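Local coordinates for intracellular growth locus, subunit C (PDB 2QWU), which is probably an Hcp-like building block of the Francisella type VI secretion apparatus, encoded in the pathogenicity island and linked to growth inside host cells, at residues A[5-9]-A[192-196]; A[26-30]-A[52-56]; A[32-36]-A[137-143]; A[70-76]-A[88-93]. The protein carries 2 engineered substitutions. One frame throughout, in Å; residues are numbered along the deposited sequence. Where two conformers were deposited one is given.

Contact 1 (A[5-9]-A[192-196])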
loop_
_atom_site.group_PDB
_atom_site.type_symbol
_atom_site.label_atom_id
_atom_site.label_comp_id
_atom_site.label_asym_id
_atom_site.label_seq_id
_atom_site.Cartn_x
_atom_site.Cartn_y
_atom_site.Cartn_z
ATOM N N GLU A 5 11.664 8.278 -12.540
ATOM C CA GLU A 5 11.254 8.252 -11.148
ATOM C C GLU A 5 9.717 8.257 -11.014
ATOM O O GLU A 5 9.025 9.117 -11.594
ATOM C CB GLU A 5 11.794 9.526 -10.501
ATOM C CG GLU A 5 11.082 10.750 -11.106
ATOM C CD GLU A 5 11.948 11.946 -11.394
ATOM O OE1 GLU A 5 12.156 12.744 -10.472
ATOM O OE2 GLU A 5 12.407 12.122 -12.545
HETATM N N MSE A 6 9.184 7.342 -10.217
HETATM C CA MSE A 6 7.751 7.318 -9.997
HETATM C C MSE A 6 7.242 8.634 -9.377
HETATM O O MSE A 6 6.188 9.155 -9.762
HETATM C CB MSE A 6 7.399 6.128 -9.120
HETATM C CG MSE A 6 5.895 5.902 -8.884
HETATM SE SE MSE A 6 5.085 5.115 -10.296
HETATM C CE MSE A 6 5.870 3.788 -10.499
ATOM N N ILE A 7 7.957 9.180 -8.411
ATOM C CA ILE A 7 7.544 10.458 -7.829
ATOM C C ILE A 7 8.569 11.527 -8.192
ATOM O O ILE A 7 9.761 11.410 -7.836
ATOM C CB ILE A 7 7.434 10.351 -6.341
ATOM C CG1 ILE A 7 6.408 9.240 -5.990
ATOM C CG2 ILE A 7 6.986 11.706 -5.768
ATOM C CD1 ILE A 7 6.408 8.884 -4.501
ATOM N N THR A 8 8.124 12.572 -8.898
ATOM C CA THR A 8 9.036 13.637 -9.340
ATOM C C THR A 8 9.166 14.770 -8.313
ATOM O O THR A 8 8.226 15.063 -7.578
ATOM C CB THR A 8 8.540 14.284 -10.718
ATOM O OG1 THR A 8 7.277 14.951 -10.499
ATOM C CG2 THR A 8 8.360 13.199 -11.784
ATOM N N ARG A 9 10.329 15.423 -8.285
ATOM C CA ARG A 9 10.536 16.539 -7.367
ATOM C C ARG A 9 9.472 17.626 -7.601
ATOM O O ARG A 9 8.973 18.230 -6.649
ATOM C CB ARG A 9 11.938 17.105 -7.544
ATOM C CG ARG A 9 12.201 18.340 -6.689
ATOM C CD ARG A 9 11.870 18.110 -5.220
ATOM N NE ARG A 9 12.598 16.968 -4.666
ATOM C CZ ARG A 9 12.504 16.573 -3.401
ATOM N NH1 ARG A 9 11.706 17.229 -2.558
ATOM N NH2 ARG A 9 13.213 15.527 -2.985
ATOM N N VAL A 192 9.242 10.662 1.153
ATOM C CA VAL A 192 9.281 10.202 -0.240
ATOM C C VAL A 192 10.709 10.290 -0.756
ATOM O O VAL A 192 11.589 10.831 -0.091
ATOM C CB VAL A 192 8.359 11.064 -1.164
ATOM C CG1 VAL A 192 6.930 10.936 -0.678
ATOM C CG2 VAL A 192 8.853 12.515 -1.228
ATOM N N CYS A 193 10.947 9.707 -1.911
ATOM C CA CYS A 193 12.270 9.832 -2.545
ATOM C C CYS A 193 11.983 9.832 -4.019
ATOM O O CYS A 193 11.176 9.000 -4.508
ATOM C CB CYS A 193 13.177 8.661 -2.222
ATOM S SG CYS A 193 14.893 8.995 -2.801
ATOM N N CYS A 194 12.663 10.745 -4.713
ATOM C CA CYS A 194 12.439 10.949 -6.136
ATOM C C CYS A 194 13.416 10.227 -7.043
ATOM O O CYS A 194 13.664 9.039 -6.792
ATOM C CB CYS A 194 12.354 12.461 -6.405
ATOM S SG CYS A 194 11.036 13.236 -5.358
ATOM N N ALA A 195 13.979 10.909 -8.057
ATOM C CA ALA A 195 14.816 10.241 -9.055
ATOM C C ALA A 195 16.009 9.434 -8.552
ATOM O O ALA A 195 16.165 8.242 -8.869
ATOM C CB ALA A 195 15.310 11.304 -10.116
ATOM N N ALA A 196 16.851 10.121 -7.812
ATOM C CA ALA A 196 18.056 9.530 -7.287
ATOM C C ALA A 196 17.868 9.214 -5.801
ATOM O O ALA A 196 16.920 9.723 -5.176
ATOM C CB ALA A 196 19.198 10.510 -7.538
HETATM O O HOH W 1 10.070 7.976 -6.973
#

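Contact 2 (A[26-30]-A[52-56])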
loop_
_atom_site.group_PDB
_atom_site.type_symbol
_atom_site.label_atom_id
_atom_site.label_comp_id
_atom_site.label_asym_id
_atom_site.label_seq_id
_atom_site.Cartn_x
_atom_site.Cartn_y
_atom_site.Cartn_z
ATOM N N ALA A 26 4.597 -7.550 -8.383
ATOM C CA ALA A 26 5.956 -7.029 -8.283
ATOM C C ALA A 26 6.655 -7.444 -6.976
ATOM O O ALA A 26 7.893 -7.530 -6.947
ATOM C CB ALA A 26 5.954 -5.505 -8.386
ATOM N N CYS A 27 5.860 -7.691 -5.921
ATOM C CA CYS A 27 6.400 -8.062 -4.596
ATOM C C CYS A 27 7.100 -9.435 -4.579
ATOM O O CYS A 27 7.784 -9.764 -3.604
ATOM C CB CYS A 27 5.264 -8.018 -3.527
ATOM S SG CYS A 27 3.900 -9.179 -3.772
ATOM N N ILE A 28 6.902 -10.255 -5.618
ATOM C CA ILE A 28 7.573 -11.524 -5.662
ATOM C C ILE A 28 8.395 -11.670 -6.925
ATOM O O ILE A 28 8.315 -10.866 -7.862
ATOM C CB ILE A 28 6.578 -12.726 -5.539
ATOM C CG1 ILE A 28 5.634 -12.770 -6.762
ATOM C CG2 ILE A 28 5.869 -12.638 -4.192
ATOM C CD1 ILE A 28 4.699 -14.037 -6.852
ATOM N N GLY A 29 9.244 -12.677 -6.952
ATOM C CA GLY A 29 10.046 -12.864 -8.156
ATOM C C GLY A 29 11.376 -12.113 -8.167
ATOM O O GLY A 29 11.687 -11.341 -7.243
ATOM N N SER A 30 12.134 -12.334 -9.237
ATOM C CA SER A 30 13.484 -11.772 -9.467
ATOM C C SER A 30 13.405 -10.777 -10.616
ATOM O O SER A 30 13.341 -11.207 -11.761
ATOM C CB SER A 30 14.478 -12.867 -9.921
ATOM O OG SER A 30 14.769 -13.728 -8.842
ATOM N N ILE A 52 3.116 -13.777 2.830
ATOM C CA ILE A 52 3.648 -13.625 1.503
ATOM C C ILE A 52 5.142 -13.509 1.600
ATOM O O ILE A 52 5.641 -12.700 2.413
ATOM C CB ILE A 52 3.092 -12.343 0.804
ATOM C CG1 ILE A 52 1.571 -12.455 0.651
ATOM C CG2 ILE A 52 3.844 -12.129 -0.515
ATOM C CD1 ILE A 52 0.913 -11.103 0.250
ATOM N N VAL A 53 5.850 -14.326 0.822
ATOM C CA VAL A 53 7.323 -14.246 0.817
ATOM C C VAL A 53 7.703 -13.149 -0.181
ATOM O O VAL A 53 8.034 -13.424 -1.348
ATOM C CB VAL A 53 7.952 -15.607 0.461
ATOM C CG1 VAL A 53 9.454 -15.524 0.569
ATOM C CG2 VAL A 53 7.416 -16.670 1.454
ATOM N N ALA A 54 7.606 -11.900 0.281
ATOM C CA ALA A 54 7.863 -10.730 -0.572
ATOM C C ALA A 54 9.341 -10.460 -0.636
ATOM O O ALA A 54 10.116 -10.658 0.361
ATOM C CB ALA A 54 7.113 -9.514 -0.050
ATOM N N ILE A 55 9.750 -10.000 -1.806
ATOM C CA ILE A 55 11.167 -9.791 -2.080
ATOM C C ILE A 55 11.526 -8.299 -2.159
ATOM O O ILE A 55 10.988 -7.567 -3.011
ATOM C CB ILE A 55 11.517 -10.477 -3.425
ATOM C CG1 ILE A 55 11.083 -11.955 -3.433
ATOM C CG2 ILE A 55 13.029 -10.258 -3.728
ATOM C CD1 ILE A 55 11.855 -12.824 -2.406
ATOM N N ASP A 56 12.381 -7.834 -1.242
ATOM C CA ASP A 56 12.812 -6.440 -1.225
ATOM C C ASP A 56 13.733 -6.205 -2.460
ATOM O O ASP A 56 14.310 -7.131 -3.021
ATOM C CB ASP A 56 13.560 -6.129 0.105
ATOM C CG ASP A 56 13.517 -4.641 0.490
ATOM O OD1 ASP A 56 12.712 -3.875 -0.085
ATOM O OD2 ASP A 56 14.271 -4.215 1.410
#

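Contact 3 (A[32-36]-A[137-143]). Engineered in segment 32-36: M36 (natural residue Leu).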
loop_
_atom_site.group_PDB
_atom_site.type_symbol
_atom_site.label_atom_id
_atom_site.label_comp_id
_atom_site.label_asym_id
_atom_site.label_seq_id
_atom_site.Cartn_x
_atom_site.Cartn_y
_atom_site.Cartn_z
ATOM N N PRO A 32 14.115 -6.171 -11.720
ATOM C CA PRO A 32 14.640 -4.879 -11.294
ATOM C C PRO A 32 13.609 -3.776 -11.097
ATOM O O PRO A 32 13.977 -2.631 -10.934
ATOM C CB PRO A 32 15.567 -4.531 -12.454
ATOM C CG PRO A 32 14.746 -4.978 -13.640
ATOM C CD PRO A 32 14.210 -6.315 -13.191
ATOM N N ASN A 33 12.336 -4.114 -11.165
ATOM C CA ASN A 33 11.280 -3.077 -11.123
ATOM C C ASN A 33 10.836 -2.748 -9.719
ATOM O O ASN A 33 11.183 -3.457 -8.751
ATOM C CB ASN A 33 10.073 -3.526 -11.988
ATOM C CG ASN A 33 10.510 -4.068 -13.341
ATOM O OD1 ASN A 33 11.232 -3.394 -14.067
ATOM N ND2 ASN A 33 10.102 -5.294 -13.666
ATOM N N CYS A 34 10.098 -1.654 -9.600
ATOM C CA CYS A 34 9.660 -1.212 -8.282
ATOM C C CYS A 34 8.638 -2.153 -7.635
ATOM O O CYS A 34 7.884 -2.894 -8.293
ATOM C CB CYS A 34 9.123 0.200 -8.345
ATOM S SG CYS A 34 7.594 0.302 -9.313
ATOM N N ARG A 35 8.697 -2.207 -6.306
ATOM C CA ARG A 35 7.741 -3.037 -5.580
ATOM C C ARG A 35 7.594 -2.455 -4.157
ATOM O O ARG A 35 8.544 -1.915 -3.570
ATOM C CB ARG A 35 8.158 -4.525 -5.536
ATOM C CG ARG A 35 9.273 -4.930 -4.449
ATOM C CD ARG A 35 10.587 -4.298 -4.711
ATOM N NE ARG A 35 11.155 -4.606 -6.019
ATOM C CZ ARG A 35 11.778 -5.741 -6.390
ATOM N NH1 ARG A 35 11.952 -6.786 -5.563
ATOM N NH2 ARG A 35 12.288 -5.837 -7.628
HETATM N N MSE A 36 6.379 -2.560 -3.628
HETATM C CA MSE A 36 6.068 -2.061 -2.286
HETATM C C MSE A 36 5.275 -3.100 -1.546
HETATM O O MSE A 36 4.419 -3.751 -2.102
HETATM C CB MSE A 36 5.241 -0.759 -2.374
HETATM C CG MSE A 36 6.026 0.444 -2.788
HETATM SE SE MSE A 36 4.860 1.977 -2.766
HETATM C CE MSE A 36 4.567 1.952 -1.105
ATOM N N TRP A 137 19.125 1.411 -4.439
ATOM C CA TRP A 137 17.690 1.331 -4.164
ATOM C C TRP A 137 17.262 2.400 -3.151
ATOM O O TRP A 137 18.045 2.799 -2.272
ATOM C CB TRP A 137 17.366 -0.027 -3.568
ATOM C CG TRP A 137 17.455 -1.146 -4.529
ATOM C CD1 TRP A 137 18.550 -1.923 -4.793
ATOM C CD2 TRP A 137 16.399 -1.613 -5.371
ATOM N NE1 TRP A 137 18.242 -2.843 -5.773
ATOM C CE2 TRP A 137 16.921 -2.675 -6.138
ATOM C CE3 TRP A 137 15.041 -1.233 -5.554
ATOM C CZ2 TRP A 137 16.137 -3.384 -7.082
ATOM C CZ3 TRP A 137 14.258 -1.930 -6.496
ATOM C CH2 TRP A 137 14.820 -3.007 -7.253
ATOM N N GLY A 138 16.010 2.843 -3.235
ATOM C CA GLY A 138 15.505 3.833 -2.294
ATOM C C GLY A 138 14.001 3.639 -2.180
ATOM O O GLY A 138 13.463 2.786 -2.859
ATOM N N ILE A 139 13.345 4.397 -1.315
ATOM C CA ILE A 139 11.890 4.282 -1.230
ATOM C C ILE A 139 11.250 5.125 -2.320
ATOM O O ILE A 139 11.947 5.910 -2.987
ATOM C CB ILE A 139 11.326 4.873 0.100
ATOM C CG1 ILE A 139 11.585 6.397 0.201
ATOM C CG2 ILE A 139 11.928 4.102 1.331
ATOM C CD1 ILE A 139 10.873 7.073 1.420
HETATM N N MSE A 140 9.959 4.885 -2.534
HETATM C CA MSE A 140 9.148 5.795 -3.366
HETATM C C MSE A 140 8.391 6.590 -2.281
HETATM O O MSE A 140 8.504 7.785 -2.203
HETATM C CB MSE A 140 8.185 5.055 -4.292
HETATM C CG MSE A 140 8.984 4.478 -5.519
HETATM SE SE MSE A 140 7.941 3.472 -6.723
HETATM C CE MSE A 140 7.370 2.124 -5.624
ATOM N N ILE A 141 7.655 5.886 -1.420
ATOM C CA ILE A 141 6.931 6.517 -0.307
ATOM C C ILE A 141 7.095 5.586 0.928
ATOM O O ILE A 141 6.931 4.371 0.819
ATOM C CB ILE A 141 5.425 6.555 -0.532
ATOM C CG1 ILE A 141 5.079 7.266 -1.818
ATOM C CG2 ILE A 141 4.782 7.230 0.682
ATOM C CD1 ILE A 141 3.543 7.333 -2.030
ATOM N N ASP A 142 7.354 6.168 2.095
ATOM C CA ASP A 142 7.432 5.362 3.340
ATOM C C ASP A 142 6.025 5.361 3.966
ATOM O O ASP A 142 5.571 6.353 4.552
ATOM C CB ASP A 142 8.462 5.982 4.336
ATOM C CG ASP A 142 8.710 5.099 5.541
ATOM O OD1 ASP A 142 7.907 4.167 5.755
ATOM O OD2 ASP A 142 9.715 5.327 6.292
ATOM N N LEU A 143 5.323 4.243 3.829
ATOM C CA LEU A 143 3.956 4.138 4.324
ATOM C C LEU A 143 3.901 3.572 5.757
ATOM O O LEU A 143 2.833 3.329 6.277
ATOM C CB LEU A 143 3.161 3.177 3.405
ATOM C CG LEU A 143 3.000 3.737 1.980
ATOM C CD1 LEU A 143 2.326 2.648 1.098
ATOM C CD2 LEU A 143 2.193 5.041 1.994
#

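Contact 4 (A[70-76]-A[88-93]). Engineered in segment 70-76: M76 (natural residue Leu).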
loop_
_atom_site.group_PDB
_atom_site.type_symbol
_atom_site.label_atom_id
_atom_site.label_comp_id
_atom_site.label_asym_id
_atom_site.label_seq_id
_atom_site.Cartn_x
_atom_site.Cartn_y
_atom_site.Cartn_z
ATOM N N ALA A 70 2.345 -9.036 4.864
ATOM C CA ALA A 70 0.922 -9.328 5.025
ATOM C C ALA A 70 0.181 -8.817 3.748
ATOM O O ALA A 70 -0.921 -9.290 3.428
ATOM C CB ALA A 70 0.377 -8.602 6.281
ATOM N N ALA A 71 0.773 -7.847 3.048
ATOM C CA ALA A 71 0.117 -7.294 1.849
ATOM C C ALA A 71 1.112 -6.590 0.981
ATOM O O ALA A 71 2.142 -6.120 1.478
ATOM C CB ALA A 71 -0.956 -6.270 2.238
ATOM N N SER A 72 0.828 -6.529 -0.325
ATOM C CA SER A 72 1.644 -5.740 -1.217
ATOM C C SER A 72 0.816 -4.455 -1.415
ATOM O O SER A 72 -0.421 -4.441 -1.176
ATOM C CB SER A 72 1.798 -6.412 -2.583
ATOM O OG SER A 72 0.495 -6.562 -3.163
ATOM N N VAL A 73 1.505 -3.367 -1.748
ATOM C CA VAL A 73 0.789 -2.129 -2.117
ATOM C C VAL A 73 1.033 -2.019 -3.625
ATOM O O VAL A 73 2.179 -1.836 -4.057
ATOM C CB VAL A 73 1.339 -0.890 -1.409
ATOM C CG1 VAL A 73 0.565 0.321 -1.871
ATOM C CG2 VAL A 73 1.182 -1.059 0.094
ATOM N N ILE A 74 -0.033 -2.185 -4.404
ATOM C CA ILE A 74 0.030 -2.191 -5.880
ATOM C C ILE A 74 -0.177 -0.809 -6.489
ATOM O O ILE A 74 0.444 -0.479 -7.511
ATOM C CB ILE A 74 -1.039 -3.182 -6.446
ATOM C CG1 ILE A 74 -0.691 -4.611 -6.006
ATOM C CG2 ILE A 74 -1.096 -3.165 -7.928
ATOM C CD1 ILE A 74 -1.924 -5.551 -6.049
ATOM N N ARG A 75 -1.059 -0.020 -5.871
ATOM C CA ARG A 75 -1.294 1.334 -6.343
ATOM C C ARG A 75 -1.699 2.187 -5.199
ATOM O O ARG A 75 -2.330 1.719 -4.225
ATOM C CB ARG A 75 -2.426 1.386 -7.360
ATOM C CG ARG A 75 -2.355 0.316 -8.345
ATOM C CD ARG A 75 -3.635 0.266 -9.186
ATOM N NE ARG A 75 -3.855 1.480 -9.962
ATOM C CZ ARG A 75 -3.913 1.513 -11.303
ATOM N NH1 ARG A 75 -3.748 0.410 -12.039
ATOM N NH2 ARG A 75 -4.189 2.655 -11.907
HETATM N N MSE A 76 -1.304 3.446 -5.298
HETATM C CA MSE A 76 -1.723 4.373 -4.288
HETATM C C MSE A 76 -1.792 5.738 -4.911
HETATM O O MSE A 76 -0.948 6.074 -5.733
HETATM C CB MSE A 76 -0.764 4.423 -3.109
HETATM C CG MSE A 76 -1.384 5.133 -1.966
HETATM SE SE MSE A 76 -0.353 4.903 -0.470
HETATM C CE MSE A 76 -1.408 5.825 0.667
ATOM N N SER A 88 -6.679 6.859 -2.382
ATOM C CA SER A 88 -7.182 5.564 -2.850
ATOM C C SER A 88 -5.975 4.635 -2.765
ATOM O O SER A 88 -4.838 5.071 -2.881
ATOM C CB SER A 88 -7.765 5.631 -4.288
ATOM O OG SER A 88 -6.792 6.043 -5.210
ATOM N N ILE A 89 -6.222 3.359 -2.500
ATOM C CA ILE A 89 -5.134 2.394 -2.395
ATOM C C ILE A 89 -5.579 1.045 -2.897
ATOM O O ILE A 89 -6.744 0.672 -2.789
ATOM C CB ILE A 89 -4.613 2.320 -0.894
ATOM C CG1 ILE A 89 -3.312 1.500 -0.824
ATOM C CG2 ILE A 89 -5.670 1.630 0.039
ATOM C CD1 ILE A 89 -2.684 1.628 0.582
ATOM N N THR A 90 -4.642 0.302 -3.462
ATOM C CA THR A 90 -4.904 -1.052 -3.957
ATOM C C THR A 90 -3.870 -1.973 -3.317
ATOM O O THR A 90 -2.673 -1.713 -3.419
ATOM C CB THR A 90 -4.780 -1.119 -5.494
ATOM O OG1 THR A 90 -5.792 -0.257 -6.066
ATOM C CG2 THR A 90 -5.096 -2.522 -5.975
ATOM N N LEU A 91 -4.371 -2.983 -2.584
ATOM C CA LEU A 91 -3.506 -3.913 -1.861
ATOM C C LEU A 91 -3.669 -5.332 -2.383
ATOM O O LEU A 91 -4.752 -5.705 -2.788
ATOM C CB LEU A 91 -3.892 -3.883 -0.353
ATOM C CG LEU A 91 -3.822 -2.521 0.344
ATOM C CD1 LEU A 91 -4.741 -2.465 1.526
ATOM C CD2 LEU A 91 -2.414 -2.315 0.783
ATOM N N GLY A 92 -2.589 -6.113 -2.368
ATOM C CA GLY A 92 -2.658 -7.500 -2.784
ATOM C C GLY A 92 -2.492 -8.345 -1.517
ATOM O O GLY A 92 -1.556 -8.113 -0.769
ATOM N N VAL A 93 -3.421 -9.277 -1.249
ATOM C CA VAL A 93 -3.300 -10.129 -0.079
ATOM C C VAL A 93 -3.480 -11.584 -0.480
ATOM O O VAL A 93 -4.071 -11.896 -1.515
ATOM C CB VAL A 93 -4.321 -9.749 1.030
ATOM C CG1 VAL A 93 -4.096 -8.282 1.452
ATOM C CG2 VAL A 93 -5.782 -9.913 0.489
#

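Contact 1 (A[5-9]-A[192-196])
C194 lies beside the bend formed by I7, T8 and R9, and its side chain can be traced from root to tip along their backbone. CB sits 3.1 Å from I7 O, the same oxygen that C194 CA approaches at 3.2 Å in a CA-H...O contact (127° at the hydrogen). One step further, SG lies anti to the carbonyl carbon (chi1 -56°). From there it passes I7 O, comes within 3.7 Å of R9 N and ends over one face of the R9 guanidinium, whose NH2 is 4.0 Å away. The R9 chain, folded at chi2 and chi3, curls back to offer that face, while NH2 reaches weakly to K200 O. The cysteine thus packs where a loop becomes helix 9-14: T8 is the N-cap, its OG1 capping a backbone N and also bonding Q11 NE2. On its own side, C194 follows directly on the end of strand 189-193, which pairs antiparallel with 200-204. A water bridges the two backbones, accepting from I7 N at 2.8 Å and donating to C193 O at 2.9 Å. Beyond it, E5 leans on A195: E5 CB rests 3.4 Å from A195 CA, and its carboxylate oxygen OE1 lies 3.5 Å from A195 CB. At the far end I7 CD1 brushes V192 CG1, and V12 of the helix packs against I7, V192 and C194 alike.

Contact 2 (A[26-30]-A[52-56])
C27 and I55 meet through the one direct hydrogen bond between 26-30 and 52-56: I55 N donates to C27 O at 2.7 Å, nearly straight at the hydrogen (167°) and almost along the C=O axis. The same oxygen receives A54 CA in a CA-H...O contact of 3.2 Å, so two consecutive residues crowd one acceptor. Apolar contacts flank this polar centre. C27 CB faces A54 CB at 4.2 Å; the CG2 methyls of I28 and I52 lie equally far apart, and I28 CG2 also approaches V53 O at 3.7 Å. I55 holds CG1 anti to its carbonyl carbon (chi1 -53°), which turns that branch toward the I28–G29 backbone and leaves I55 CG1 3.9 Å from G29 O. Behind the first shell, V53 centres an inverse gamma turn, closed by a weak bond from A54 N to I52 O, which bends 52-56 so that I52 and I55 both face the other loop. T68 OG1 donates to A54 O, and the T68 backbone bonds to that of I52. C27, A54 and I55 are buried, so the short, straight bond that joins these two irregular loops is probably partly sheltered from competing water, although G29 beside it is exposed.

Contact 3 (A[32-36]-A[137-143])
W137 and R35 set two flat groups across each other, ring and guanidinium planes 75° apart. R35 NH2 comes obliquely to the ring at 3.8 Å from W137 CH2, whereas N33 O lies at the indole's edge, in its plane, 4.0 Å from W137 CH2. That oxygen also fixes the guanidinium: R35 grips it side-on, NH2 at 2.9 Å and NE at 3.0 Å from N33 O. N33 O lies only 8° out of the guanidinium plane, and both donors lie in the plane of its carbonyl. The third nitrogen, NH1, is bonded to I55 O, which probably limits the group's rotation. Y131 meets the indole with planes at about 55°. Further along, the contact is apolar packing. The folded end of M140, a selenomethionine, brings its CE to 3.8 Å from C34 CB and 3.6 Å from M36 CG. M36, an engineered selenomethionine, bends at chi3 and brings CE to 3.2 Å from L143 CD1, closer than usual van der Waals contact, so the exact placement of these methyls is doubtful. V20 of strand 18-21 touches M36, M140 and I141, and V73 of strand 71-79 touches M36 and L143; L190 of strand 189-193 packs on I141.

Contact 4 (A[70-76]-A[88-93])
V73 and L91, a non-hydrogen-bonded pair, lie side by side and point the same way, V73 CG2 being 3.9 Å from L91 CD2. On that face of the sheet V73 also meets I89, now at about a right angle, through their CG1 atoms at 4.2 Å. The neighbouring pair, M76 and I89, cross obliquely: M76, an engineered selenomethionine, runs out fully extended, with CG anti to the backbone N (chi1 -167°), and its SE passes 4.2 Å from I89 CD1. The opposite face carries R75 and T90, again side by side, R75 CD lying 3.8 Å from T90 OG1. Next to them I74 sends CD1 over the backbone of G92, while S72 OG settles close to G92 CA and bonds to Y175 OH of strand 173-184. With hydrogen alone at that position, G92 lets both groups come down onto the strand. Main-chain bonds hold the two strands in this setting. S72 and G92 exchange a reciprocal pair, S72 N to G92 O at 2.9 Å and G92 N to S72 O at 3.0 Å. The regular ladder then breaks, for T90 O takes I74 N at 2.9 Å and, weakly, R75 N, before T90 N returns a bond to R75 O at 2.8 Å. I74 and R75 thus both face T90, a classic beta bulge, and the register slips by one residue. Such a bulged antiparallel hairpin, 71-79 with 86-96, lies at the heart of the main antiparallel sheet, consistent with an Hcp-like beta fold.

All four contacts are linked through touching neighbours. Contact 1 and contact 3, centres about 10 Å apart, join where C193 N meets M140 O at 3.1 Å and I7 packs on I141. Contact 3 in turn meets contact 4, about 13 Å between centres, by a probable backbone hydrogen bond between M36 O and V73 N at 3.0 Å. Contact 2 touches contacts 3 and 4: I55 O and R35 NH1 of contact 3 form a probable hydrogen bond at 2.8 Å, and C27 SG rests on S72 CB of contact 4. Contacts 1 and 2, about 22 Å between centres, do not touch. Contact 4, nearest the chain's centre, lies within the main sheet, and the loops of contacts 2 and 3 pack against it.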